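Local coordinates for mandelate racemase / muconate lactonizing enzyme, C-terminal domain protein (Labrenzia alexandrii, PDB 4E5T) that is a putative mandelate racemase/muconate lactonizing enzyme of the enolase superfamily, probably using a bound magnesium ion to help abstract a proton from a carboxylate substrate, at residues Gly20-Ile25 with Gly389-Leu394. Sequence-based numbering, arbitrary orientation.
Sequences GGRYFI and GSDLHL
In the N-terminal capping domain of this enolase-superfamily protein, the loop Gly20-Arg22 and the start of strand 23-31 meet the C-terminal tail after helix 379-383. His393 fills the centre, its CG anti to the backbone N (chi1 -170°), so that the imidazole reaches past Tyr23 to the Gly20-Gly21 loop. ND1 accepts a weak but nearly straight bond from Tyr23 N at 3.5 Å. NE2 gives its hydrogen to Tyr318 O, agreeing with ND1 as acceptor, and Gly20 O lies near the imidazole plane at its edge. A CB on Gly21 would, at its backbone angles, press against the carbonyl O of Gly20. Tyr23 holds CG in the crowded position between backbone N and carbonyl carbon (chi1 61°), laying its ring beneath His393: the imidazole turns an edge to the phenol face, planes 58° apart and centroids 5.2 Å apart, while His393 CB makes an off-centre CH-pi contact. At the ring's tip, Tyr23 OH weakly accepts His393 N at 3.4 Å. Arg22, extended from CG to NE, crosses Asp391 obliquely. Its NH1 donates weakly to Leu392 O at 3.4 Å, and Asp391 CB sits over one guanidinium face; NH2 and Asp391 OD2, 4.0 Å apart, probably feel only charge attraction, as OD2 lies well off the guanidinium plane with no N-H aimed at it. An alanine in place of Arg22 would probably loosen the tail around Asp391 and Leu392 by losing this packing and the weak NH1 bond. Ser390 O is hydrogen-bonded to Arg61 of the second subunit, which places the tail at a subunit interface. Gly20 lies about 11 Å from the magnesium ion, consistent with the enolase-superfamily plan: N- and C-terminal segments together build the capping domain, whose loops cover the metal end of the barrel.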
# COMPACT_ATOMS: atom_id res chain seq x y z
N GLY A 20 -1.12 34.82 -26.60
CA GLY A 20 -0.72 34.92 -25.21
C GLY A 20 -1.78 35.55 -24.34
O GLY A 20 -1.51 35.90 -23.19
N GLY A 21 -2.98 35.72 -24.88
CA GLY A 21 -4.10 36.20 -24.08
C GLY A 21 -4.47 37.67 -24.13
O GLY A 21 -3.84 38.48 -24.80
N ARG A 22 -5.52 38.02 -23.38
CA ARG A 22 -6.20 39.30 -23.54
C ARG A 22 -5.50 40.49 -22.88
O ARG A 22 -5.64 41.61 -23.34
CB ARG A 22 -7.64 39.22 -23.02
CG ARG A 22 -8.53 38.27 -23.77
CD ARG A 22 -9.97 38.40 -23.31
NE ARG A 22 -10.92 38.02 -24.35
CZ ARG A 22 -11.54 36.85 -24.41
NH1 ARG A 22 -11.32 35.94 -23.47
NH2 ARG A 22 -12.38 36.59 -25.41
N TYR A 23 -4.78 40.25 -21.78
CA TYR A 23 -4.14 41.33 -21.05
C TYR A 23 -2.98 40.82 -20.19
O TYR A 23 -2.92 39.62 -19.88
CB TYR A 23 -5.16 42.07 -20.18
CG TYR A 23 -5.86 41.23 -19.11
CD1 TYR A 23 -5.25 40.99 -17.88
CD2 TYR A 23 -7.12 40.69 -19.33
CE1 TYR A 23 -5.88 40.23 -16.91
CE2 TYR A 23 -7.76 39.93 -18.36
CZ TYR A 23 -7.14 39.70 -17.15
OH TYR A 23 -7.76 38.94 -16.17
N PHE A 24 -2.07 41.71 -19.80
CA PHE A 24 -0.96 41.37 -18.92
C PHE A 24 -1.03 42.22 -17.67
O PHE A 24 -1.49 43.36 -17.74
CB PHE A 24 0.39 41.62 -19.59
CG PHE A 24 0.50 41.05 -20.95
CD1 PHE A 24 -0.04 39.82 -21.25
CD2 PHE A 24 1.13 41.77 -21.95
CE1 PHE A 24 0.06 39.30 -22.54
CE2 PHE A 24 1.24 41.26 -23.23
CZ PHE A 24 0.70 40.02 -23.53
N ILE A 25 -0.56 41.69 -16.54
CA ILE A 25 -0.51 42.51 -15.33
C ILE A 25 0.93 42.71 -14.83
O ILE A 25 1.58 41.78 -14.36
CB ILE A 25 -1.38 41.94 -14.20
CG1 ILE A 25 -2.79 41.65 -14.71
CG2 ILE A 25 -1.39 42.90 -13.03
CD1 ILE A 25 -3.73 41.12 -13.66
N GLY A 389 -11.13 46.01 -22.73
CA GLY A 389 -12.13 44.96 -22.74
C GLY A 389 -12.69 44.71 -21.34
O GLY A 389 -12.19 45.28 -20.37
N SER A 390 -13.71 43.86 -21.24
CA SER A 390 -14.30 43.55 -19.94
C SER A 390 -14.07 42.10 -19.50
O SER A 390 -14.18 41.78 -18.32
CB SER A 390 -15.80 43.87 -19.93
OG SER A 390 -16.50 43.12 -20.92
N ASP A 391 -13.72 41.25 -20.46
CA ASP A 391 -13.54 39.81 -20.22
C ASP A 391 -12.36 39.47 -19.31
O ASP A 391 -11.55 40.33 -18.95
CB ASP A 391 -13.36 39.07 -21.55
CG ASP A 391 -14.68 38.68 -22.18
OD1 ASP A 391 -15.51 38.04 -21.48
OD2 ASP A 391 -14.87 39.00 -23.37
N LEU A 392 -12.26 38.20 -18.94
CA LEU A 392 -11.11 37.71 -18.21
C LEU A 392 -10.10 37.24 -19.24
O LEU A 392 -10.43 37.06 -20.41
CB LEU A 392 -11.48 36.59 -17.23
CG LEU A 392 -12.40 36.98 -16.06
CD1 LEU A 392 -12.74 35.77 -15.16
CD2 LEU A 392 -11.81 38.14 -15.24
N HIS A 393 -8.86 37.05 -18.78
CA HIS A 393 -7.76 36.63 -19.62
C HIS A 393 -8.09 35.37 -20.45
O HIS A 393 -7.88 35.33 -21.67
CB HIS A 393 -6.54 36.40 -18.72
CG HIS A 393 -5.26 36.20 -19.47
ND1 HIS A 393 -4.84 37.04 -20.48
CD2 HIS A 393 -4.29 35.25 -19.35
CE1 HIS A 393 -3.68 36.63 -20.94
NE2 HIS A 393 -3.32 35.54 -20.27
N LEU A 394 -8.65 34.37 -19.78
CA LEU A 394 -8.87 33.05 -20.35
C LEU A 394 -10.11 32.41 -19.72
O LEU A 394 -10.44 32.71 -18.58
CB LEU A 394 -7.65 32.19 -20.05
CG LEU A 394 -6.99 31.40 -21.17
CD1 LEU A 394 -5.84 30.59 -20.60
CD2 LEU A 394 -8.00 30.50 -21.90